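Long-range contacts in putative phosphatase (PDB 3KYA), which is a putative phosphatase that binds zinc ions and joins an IPT/TIG domain to what appears to be a six-bladed β-propeller, its substrate being unknown: residues A[332-337]-A[372-377]; A[351-356]-A[404-409]; A[21-26]-A[95-100]. One frame throughout, in Å; residues are numbered along the deposited sequence.

Two modules of one chain illustrate how distant segments are tied both within a domain and between repeated sheets. From the N terminus, interaction 3 comes first: it brings 95-100 back to 21-26 and closes a loop of 68 residues within the IPT/TIG domain. The chain then runs on into the probable β-propeller, where interaction 1 opens at 332-337, interaction 2 opens at 351-356, interaction 1 closes at 372-377 and interaction 2 at 404-409. These two therefore cross rather than nest, and both tie the sheet 313-352 to the sheet 374-415. They touch through backbone pairing of Phe334 with Phe352 and Val353. Interaction 3 stands apart, its centre about 46 Å from that of interaction 1.

Interaction 1. Residues A[332-337]-A[372-377]; sequences HYFMRS and NNPCQG
The imidazole of His332 takes the backbone N-H of Asn373 at its edge: Asn373 N lies almost in the ring plane, 3.0 Å from His332 ND1. Because ND1 accepts here, a neutral imidazole would carry its proton on NE2. The amides of Asn372 and Asn373 both lie side by side with the ring and point the same way, the first turned nearly perpendicular to it, the second by 56°. Asn373 ND2 comes 3.3 Å from His332 CE1 and donates a hydrogen bond of 3.0 Å to Asn372 OD1, which ties the two amides together. Pro374 CD lies 3.8 Å from His332 CA. The second flat group is the phenyl ring of Phe334. It slides past Pro374 in the opposite direction, and Phe334 CE1 rests 3.6 Å from Pro374 CB in an apolar contact, with Phe393 and Phe395 adding edge-to-face partners from the sheet of Pro374. No hydrogen bond joins the strands 333-337 and 374-377 themselves. Their axes approach to 8.6 Å and diverge by 49°, so side chains and one backbone-to-ring bond carry the contact. The join links the four-stranded sheets 313-352 and 374-415, consistent with adjacent blades of a β-propeller.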
loop_
_atom_site.group_PDB
_atom_site.type_symbol
_atom_site.label_atom_id
_atom_site.label_comp_id
_atom_site.label_asym_id
_atom_site.label_seq_id
_atom_site.Cartn_x
_atom_site.Cartn_y
_atom_site.Cartn_z
ATOM N N HIS A 332 -20.791 -13.248 -0.469
ATOM C CA HIS A 332 -19.848 -12.147 -0.672
ATOM C C HIS A 332 -18.735 -11.909 0.351
ATOM O O HIS A 332 -18.387 -10.770 0.642
ATOM C CB HIS A 332 -20.688 -10.868 -0.905
ATOM C CG HIS A 332 -21.914 -11.120 -1.726
ATOM N ND1 HIS A 332 -21.854 -11.517 -3.047
ATOM C CD2 HIS A 332 -23.229 -11.092 -1.399
ATOM C CE1 HIS A 332 -23.082 -11.718 -3.499
ATOM N NE2 HIS A 332 -23.935 -11.463 -2.520
ATOM N N TYR A 333 -18.132 -12.991 0.839
ATOM C CA TYR A 333 -16.979 -12.892 1.737
ATOM C C TYR A 333 -16.121 -14.166 1.731
ATOM O O TYR A 333 -16.528 -15.197 1.191
ATOM C CB TYR A 333 -17.418 -12.535 3.182
ATOM C CG TYR A 333 -18.156 -13.635 3.946
ATOM C CD1 TYR A 333 -19.427 -14.045 3.568
ATOM C CD2 TYR A 333 -17.597 -14.227 5.074
ATOM C CE1 TYR A 333 -20.109 -15.045 4.276
ATOM C CE2 TYR A 333 -18.267 -15.225 5.782
ATOM C CZ TYR A 333 -19.526 -15.622 5.382
ATOM O OH TYR A 333 -20.193 -16.607 6.083
ATOM N N PHE A 334 -14.922 -14.053 2.304
ATOM C CA PHE A 334 -14.012 -15.165 2.533
ATOM C C PHE A 334 -13.813 -15.384 4.035
ATOM O O PHE A 334 -13.718 -14.410 4.821
ATOM C CB PHE A 334 -12.591 -14.933 1.934
ATOM C CG PHE A 334 -12.496 -15.074 0.444
ATOM C CD1 PHE A 334 -12.738 -13.994 -0.385
ATOM C CD2 PHE A 334 -12.080 -16.278 -0.133
ATOM C CE1 PHE A 334 -12.651 -14.131 -1.775
ATOM C CE2 PHE A 334 -11.999 -16.413 -1.506
ATOM C CZ PHE A 334 -12.273 -15.331 -2.321
HETATM N N MSE A 335 -13.751 -16.656 4.416
HETATM C CA MSE A 335 -13.401 -17.072 5.757
HETATM C C MSE A 335 -11.993 -17.679 5.684
HETATM O O MSE A 335 -11.526 -18.062 4.600
HETATM C CB MSE A 335 -14.403 -18.091 6.305
HETATM C CG MSE A 335 -15.849 -17.603 6.340
HETATM SE SE MSE A 335 -17.050 -18.873 7.185
HETATM C CE MSE A 335 -16.509 -18.575 9.022
ATOM N N ARG A 336 -11.316 -17.736 6.826
ATOM C CA ARG A 336 -9.991 -18.311 6.928
ATOM C C ARG A 336 -10.022 -19.447 7.931
ATOM O O ARG A 336 -10.645 -19.334 8.987
ATOM C CB ARG A 336 -8.970 -17.272 7.356
ATOM C CG ARG A 336 -7.508 -17.740 7.388
ATOM C CD ARG A 336 -6.620 -16.568 7.827
ATOM N NE ARG A 336 -5.174 -16.822 7.797
ATOM C CZ ARG A 336 -4.527 -17.588 8.668
ATOM N NH1 ARG A 336 -5.192 -18.227 9.614
ATOM N NH2 ARG A 336 -3.217 -17.745 8.584
ATOM N N SER A 337 -9.325 -20.528 7.597
ATOM C CA SER A 337 -9.228 -21.692 8.459
ATOM C C SER A 337 -7.764 -22.122 8.650
ATOM O O SER A 337 -7.036 -22.296 7.664
ATOM C CB SER A 337 -10.060 -22.821 7.835
ATOM O OG SER A 337 -9.949 -24.034 8.542
ATOM N N ASN A 372 -18.439 -8.943 -4.577
ATOM C CA ASN A 372 -19.727 -9.353 -5.095
ATOM C C ASN A 372 -19.581 -10.614 -5.956
ATOM O O ASN A 372 -19.189 -10.537 -7.120
ATOM C CB ASN A 372 -20.337 -8.188 -5.876
ATOM C CG ASN A 372 -21.797 -8.384 -6.182
ATOM O OD1 ASN A 372 -22.327 -9.485 -6.059
ATOM N ND2 ASN A 372 -22.466 -7.306 -6.584
ATOM N N ASN A 373 -19.944 -11.750 -5.357
ATOM C CA ASN A 373 -19.814 -13.075 -5.991
ATOM C C ASN A 373 -18.341 -13.417 -6.225
ATOM O O ASN A 373 -17.893 -13.527 -7.384
ATOM C CB ASN A 373 -20.604 -13.220 -7.316
ATOM C CG ASN A 373 -22.095 -13.423 -7.113
ATOM O OD1 ASN A 373 -22.621 -14.508 -7.367
ATOM N ND2 ASN A 373 -22.781 -12.385 -6.674
ATOM N N PRO A 374 -17.560 -13.572 -5.137
ATOM C CA PRO A 374 -16.149 -13.938 -5.279
ATOM C C PRO A 374 -16.028 -15.381 -5.773
ATOM O O PRO A 374 -16.662 -16.289 -5.203
ATOM C CB PRO A 374 -15.598 -13.813 -3.861
ATOM C CG PRO A 374 -16.787 -14.044 -2.973
ATOM C CD PRO A 374 -17.964 -13.483 -3.717
ATOM N N CYS A 375 -15.248 -15.577 -6.833
ATOM C CA CYS A 375 -15.081 -16.901 -7.435
ATOM C C CYS A 375 -13.639 -17.418 -7.270
ATOM O O CYS A 375 -13.067 -17.282 -6.185
ATOM C CB CYS A 375 -15.608 -16.890 -8.884
ATOM S SG CYS A 375 -17.432 -16.636 -8.984
ATOM N N GLN A 376 -13.030 -17.963 -8.320
ATOM C CA GLN A 376 -11.764 -18.667 -8.156
ATOM C C GLN A 376 -10.624 -17.784 -7.674
ATOM O O GLN A 376 -10.487 -16.646 -8.107
ATOM C CB GLN A 376 -11.356 -19.369 -9.458
ATOM C CG GLN A 376 -10.274 -20.438 -9.255
ATOM C CD GLN A 376 -10.139 -21.366 -10.448
ATOM O OE1 GLN A 376 -10.568 -21.031 -11.550
ATOM N NE2 GLN A 376 -9.538 -22.544 -10.229
ATOM N N GLY A 377 -9.794 -18.351 -6.805
ATOM C CA GLY A 377 -8.654 -17.662 -6.239
ATOM C C GLY A 377 -7.390 -18.492 -6.296
ATOM O O GLY A 377 -7.449 -19.717 -6.326
#

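Interaction 2. Residues A[351-356]-A[404-409]; sequences NFVGGY and RKVTPE
Phe352 and Val353, though consecutive, both direct their side chains toward 404-409, an exception to strand alternation that a classic β-bulge opposite Phe334 explains. Phe352 has CG anti to its backbone N (chi1 -180°), which starts the ring on its way across to the other segment. There the rim of the ring, not a face, meets two backbone carbonyls close to its plane: Phe352 CZ lies 3.5 Å from Pro408 O and 3.9 Å from Thr407 O. Ring hydrogens carry slight positive charge, so this edge-on approach is probably mildly attractive. Val406 supplies the apolar half. Its CG1 comes 3.7 Å from Phe352 CE2, the two side chains passing in opposite directions, and the same methyl lies 4.0 Å from Val353 CG1. Val406 CG1 is thus shared by both bulge residues, and Val353 CG1 packs as well on one face of the Phe352 ring, 3.8 Å above its plane and offset toward the rim. No hydrogen bond spans the two segments. Around them, Tyr325 of strand 323-328 stacks on Phe352, Val353 touches Phe334 of strand 333-340 and Val412 of strand 412-415, and Val406 leans on Phe395 of strand 391-397, placing the contact between two neighbouring four-stranded sheets.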
loop_
_atom_site.group_PDB
_atom_site.type_symbol
_atom_site.label_atom_id
_atom_site.label_comp_id
_atom_site.label_asym_id
_atom_site.label_seq_id
_atom_site.Cartn_x
_atom_site.Cartn_y
_atom_site.Cartn_z
ATOM N N ASN A 351 -14.496 -15.362 9.952
ATOM C CA ASN A 351 -14.636 -14.336 8.921
ATOM C C ASN A 351 -13.307 -13.603 8.730
ATOM O O ASN A 351 -12.671 -13.191 9.687
ATOM C CB ASN A 351 -15.786 -13.377 9.245
ATOM C CG ASN A 351 -17.135 -14.078 9.283
ATOM O OD1 ASN A 351 -17.209 -15.305 9.268
ATOM N ND2 ASN A 351 -18.211 -13.296 9.361
ATOM N N PHE A 352 -12.876 -13.482 7.476
ATOM C CA PHE A 352 -11.576 -12.878 7.139
ATOM C C PHE A 352 -11.686 -11.564 6.354
ATOM O O PHE A 352 -11.281 -10.512 6.860
ATOM C CB PHE A 352 -10.710 -13.931 6.404
ATOM C CG PHE A 352 -9.335 -13.429 6.005
ATOM C CD1 PHE A 352 -8.477 -12.870 6.946
ATOM C CD2 PHE A 352 -8.892 -13.547 4.693
ATOM C CE1 PHE A 352 -7.214 -12.405 6.572
ATOM C CE2 PHE A 352 -7.638 -13.072 4.316
ATOM C CZ PHE A 352 -6.799 -12.518 5.252
ATOM N N VAL A 353 -12.208 -11.605 5.128
ATOM C CA VAL A 353 -12.377 -10.385 4.323
ATOM C C VAL A 353 -13.741 -10.367 3.648
ATOM O O VAL A 353 -14.271 -11.412 3.283
ATOM C CB VAL A 353 -11.281 -10.211 3.247
ATOM C CG1 VAL A 353 -9.912 -9.941 3.891
ATOM C CG2 VAL A 353 -11.238 -11.435 2.321
ATOM N N GLY A 354 -14.301 -9.169 3.485
ATOM C CA GLY A 354 -15.615 -9.009 2.885
ATOM C C GLY A 354 -16.698 -8.931 3.950
ATOM O O GLY A 354 -16.467 -9.288 5.114
ATOM N N GLY A 355 -17.880 -8.472 3.536
ATOM C CA GLY A 355 -19.034 -8.346 4.409
ATOM C C GLY A 355 -20.030 -9.484 4.293
ATOM O O GLY A 355 -20.591 -9.722 3.237
ATOM N N TYR A 356 -20.213 -10.190 5.403
ATOM C CA TYR A 356 -21.192 -11.262 5.566
ATOM C C TYR A 356 -22.562 -10.867 4.991
ATOM O O TYR A 356 -23.238 -10.004 5.544
ATOM C CB TYR A 356 -21.303 -11.559 7.077
ATOM C CG TYR A 356 -22.395 -12.507 7.523
ATOM C CD1 TYR A 356 -22.205 -13.878 7.507
ATOM C CD2 TYR A 356 -23.596 -12.018 8.046
ATOM C CE1 TYR A 356 -23.203 -14.753 7.945
ATOM C CE2 TYR A 356 -24.598 -12.881 8.483
ATOM C CZ TYR A 356 -24.393 -14.248 8.432
ATOM O OH TYR A 356 -25.374 -15.112 8.860
ATOM N N ARG A 404 -9.077 -9.090 -7.778
ATOM C CA ARG A 404 -8.716 -8.419 -6.512
ATOM C C ARG A 404 -7.524 -9.148 -5.878
ATOM O O ARG A 404 -7.269 -10.331 -6.173
ATOM C CB ARG A 404 -9.870 -8.426 -5.494
ATOM C CG ARG A 404 -11.254 -8.013 -5.966
ATOM C CD ARG A 404 -11.512 -6.516 -6.072
ATOM N NE ARG A 404 -11.538 -5.780 -4.800
ATOM C CZ ARG A 404 -12.586 -5.684 -3.972
ATOM N NH1 ARG A 404 -13.724 -6.325 -4.217
ATOM N NH2 ARG A 404 -12.481 -4.954 -2.853
ATOM N N LYS A 405 -6.809 -8.439 -5.004
ATOM C CA LYS A 405 -5.657 -8.944 -4.277
ATOM C C LYS A 405 -5.941 -8.854 -2.778
ATOM O O LYS A 405 -6.523 -7.870 -2.320
ATOM C CB LYS A 405 -4.414 -8.105 -4.602
ATOM C CG LYS A 405 -3.147 -8.505 -3.848
ATOM C CD LYS A 405 -2.014 -7.536 -4.157
ATOM C CE LYS A 405 -0.846 -7.699 -3.224
ATOM N NZ LYS A 405 0.177 -6.611 -3.420
ATOM N N VAL A 406 -5.541 -9.887 -2.041
ATOM C CA VAL A 406 -5.715 -9.966 -0.596
ATOM C C VAL A 406 -4.374 -10.307 0.048
ATOM O O VAL A 406 -3.812 -11.385 -0.208
ATOM C CB VAL A 406 -6.761 -11.057 -0.169
ATOM C CG1 VAL A 406 -6.968 -11.042 1.357
ATOM C CG2 VAL A 406 -8.116 -10.859 -0.882
ATOM N N THR A 407 -3.849 -9.397 0.869
ATOM C CA THR A 407 -2.613 -9.658 1.582
ATOM C C THR A 407 -2.933 -10.581 2.761
ATOM O O THR A 407 -4.089 -10.694 3.157
ATOM C CB THR A 407 -1.935 -8.364 2.086
ATOM O OG1 THR A 407 -2.781 -7.701 3.036
ATOM C CG2 THR A 407 -1.624 -7.430 0.918
ATOM N N PRO A 408 -1.921 -11.248 3.325
ATOM C CA PRO A 408 -2.148 -12.143 4.465
ATOM C C PRO A 408 -2.796 -11.447 5.666
ATOM O O PRO A 408 -3.501 -12.092 6.427
ATOM C CB PRO A 408 -0.742 -12.608 4.831
ATOM C CG PRO A 408 -0.000 -12.534 3.583
ATOM C CD PRO A 408 -0.532 -11.334 2.848
ATOM N N GLU A 409 -2.568 -10.142 5.789
ATOM C CA GLU A 409 -3.117 -9.318 6.870
ATOM C C GLU A 409 -4.582 -8.938 6.637
ATOM O O GLU A 409 -5.237 -8.393 7.532
ATOM C CB GLU A 409 -2.279 -8.032 7.046
ATOM C CG GLU A 409 -0.816 -8.237 7.505
ATOM C CD GLU A 409 0.122 -8.852 6.458
ATOM O OE1 GLU A 409 -0.225 -8.891 5.245
ATOM O OE2 GLU A 409 1.235 -9.298 6.863
#

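Interaction 3. Residues A[21-26]-A[95-100]; sequences SDFTPK and ASTTFS. With ZN (zinc ion), chain B; EDO (1,2-ethanediol), chain I.
Phe23 and Phe99 bring their aromatic side chains together at an oblique crossing, and Phe23 CE1 reaches the edge of the other ring, 4.1 Å from Phe99 CD1. The Phe23 side chain leaves its backbone toward 95-100, with CG between the backbone N and carbonyl carbon (chi1 52°). Thr97 also crosses it obliquely, its OG1 3.3 Å from Phe23 CE2 and neither over the ring face nor at its edge. Pro25, which follows a cis peptide bond, has its carbonyl oxygen buried by the contact with no hydrogen-bonding partner in the model; Pro25 O lies in plane at the edges of both rings, 3.4 Å from Phe99 CE1. Lys26 O accepts the backbone N-H of Ser100 at 2.9 Å, and a water bridges the same oxygen to Thr98 O. Lys26 folds back, its NZ donating to Phe23 O at 2.6 Å and forming a salt bridge of 3.0 Å with Asp22 OD1. Phe23 N reaches OD1 from the same face of the carboxylate, while Asp22 OD2 binds a zinc ion at 2.2 Å. Both rings touch Leu34 of strand 33-39, and Phe23 also touches Ile80 of strand 80-84. In the sheet, strand 19-28 lies between antiparallel 33-39 and the short parallel strand 100-101.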
loop_
_atom_site.group_PDB
_atom_site.type_symbol
_atom_site.label_atom_id
_atom_site.label_comp_id
_atom_site.label_asym_id
_atom_site.label_seq_id
_atom_site.Cartn_x
_atom_site.Cartn_y
_atom_site.Cartn_z
ATOM N N SER A 21 19.392 17.827 -24.147
ATOM C CA SER A 21 20.638 17.669 -23.386
ATOM C C SER A 21 20.557 16.665 -22.243
ATOM O O SER A 21 21.580 16.121 -21.830
ATOM C CB SER A 21 21.049 19.022 -22.802
ATOM O OG SER A 21 20.020 19.511 -21.960
ATOM N N ASP A 22 19.352 16.407 -21.735
ATOM C CA ASP A 22 19.196 15.574 -20.562
ATOM C C ASP A 22 17.712 15.307 -20.350
ATOM O O ASP A 22 16.867 15.958 -20.948
ATOM C CB ASP A 22 19.754 16.337 -19.345
ATOM C CG ASP A 22 20.098 15.444 -18.165
ATOM O OD1 ASP A 22 19.929 14.208 -18.225
ATOM O OD2 ASP A 22 20.601 16.000 -17.158
ATOM N N PHE A 23 17.411 14.330 -19.513
ATOM C CA PHE A 23 16.037 14.050 -19.126
ATOM C C PHE A 23 16.039 13.359 -17.780
ATOM O O PHE A 23 17.047 12.755 -17.380
ATOM C CB PHE A 23 15.265 13.232 -20.190
ATOM C CG PHE A 23 15.958 11.969 -20.627
ATOM C CD1 PHE A 23 15.778 10.785 -19.940
ATOM C CD2 PHE A 23 16.776 11.969 -21.744
ATOM C CE1 PHE A 23 16.438 9.618 -20.334
ATOM C CE2 PHE A 23 17.436 10.811 -22.153
ATOM C CZ PHE A 23 17.257 9.626 -21.450
ATOM N N THR A 24 14.915 13.470 -17.074
ATOM C CA THR A 24 14.761 12.859 -15.772
ATOM C C THR A 24 13.288 12.506 -15.505
ATOM O O THR A 24 12.396 13.296 -15.826
ATOM C CB THR A 24 15.318 13.775 -14.666
ATOM O OG1 THR A 24 15.315 13.069 -13.428
ATOM C CG2 THR A 24 14.507 15.055 -14.527
ATOM N N PRO A 25 13.029 11.308 -14.948
ATOM C CA PRO A 25 14.005 10.269 -14.568
ATOM C C PRO A 25 14.621 9.553 -15.775
ATOM O O PRO A 25 14.143 9.705 -16.896
ATOM C CB PRO A 25 13.170 9.296 -13.735
ATOM C CG PRO A 25 11.789 9.405 -14.309
ATOM C CD PRO A 25 11.643 10.874 -14.691
ATOM N N LYS A 26 15.684 8.785 -15.540
ATOM C CA LYS A 26 16.375 8.052 -16.604
ATOM C C LYS A 26 15.679 6.733 -16.931
ATOM O O LYS A 26 15.904 6.141 -17.990
ATOM C CB LYS A 26 17.834 7.777 -16.196
ATOM C CG LYS A 26 18.680 9.041 -15.951
ATOM C CD LYS A 26 18.792 9.907 -17.206
ATOM C CE LYS A 26 19.785 11.069 -17.038
ATOM N NZ LYS A 26 19.304 12.163 -16.124
ATOM N N ALA A 95 17.162 12.350 -28.981
ATOM C CA ALA A 95 18.092 12.345 -27.859
ATOM C C ALA A 95 19.169 11.288 -28.121
ATOM O O ALA A 95 18.882 10.224 -28.681
ATOM C CB ALA A 95 17.383 12.082 -26.562
ATOM N N SER A 96 20.400 11.588 -27.720
ATOM C CA SER A 96 21.518 10.675 -27.974
ATOM C C SER A 96 21.455 9.416 -27.100
ATOM O O SER A 96 21.931 8.358 -27.529
ATOM C CB SER A 96 22.876 11.403 -27.840
ATOM O OG SER A 96 23.131 11.811 -26.510
ATOM N N THR A 97 20.866 9.529 -25.903
ATOM C CA THR A 97 20.701 8.393 -25.001
ATOM C C THR A 97 19.225 7.999 -24.944
ATOM O O THR A 97 18.345 8.817 -25.179
ATOM C CB THR A 97 21.194 8.700 -23.578
ATOM O OG1 THR A 97 20.464 9.810 -23.039
ATOM C CG2 THR A 97 22.682 9.027 -23.587
ATOM N N THR A 98 18.967 6.735 -24.654
ATOM C CA THR A 98 17.596 6.233 -24.588
ATOM C C THR A 98 17.064 6.194 -23.164
ATOM O O THR A 98 17.812 5.989 -22.214
ATOM C CB THR A 98 17.485 4.818 -25.197
ATOM O OG1 THR A 98 18.402 3.934 -24.543
ATOM C CG2 THR A 98 17.799 4.849 -26.676
ATOM N N PHE A 99 15.759 6.436 -23.027
ATOM C CA PHE A 99 15.060 6.301 -21.756
ATOM C C PHE A 99 14.963 4.810 -21.457
ATOM O O PHE A 99 14.761 4.025 -22.369
ATOM C CB PHE A 99 13.660 6.916 -21.877
ATOM C CG PHE A 99 12.802 6.768 -20.652
ATOM C CD1 PHE A 99 12.970 7.602 -19.556
ATOM C CD2 PHE A 99 11.773 5.847 -20.626
ATOM C CE1 PHE A 99 12.159 7.485 -18.439
ATOM C CE2 PHE A 99 10.959 5.725 -19.521
ATOM C CZ PHE A 99 11.156 6.546 -18.418
ATOM N N SER A 100 15.118 4.411 -20.201
ATOM C CA SER A 100 15.038 2.996 -19.858
ATOM C C SER A 100 13.598 2.657 -19.459
ATOM O O SER A 100 13.167 2.926 -18.331
ATOM C CB SER A 100 16.031 2.641 -18.759
ATOM O OG SER A 100 15.967 1.257 -18.509
HETATM ZN ZN ZN B . 21.312 18.085 -17.232
HETATM C C1 EDO I . 9.640 14.057 -13.585
HETATM O O1 EDO I . 10.921 14.672 -13.440
HETATM C C2 EDO I . 8.676 14.649 -12.576
HETATM O O2 EDO I . 8.663 16.076 -12.657
HETATM O O HOH W 1 18.242 6.219 -19.566
#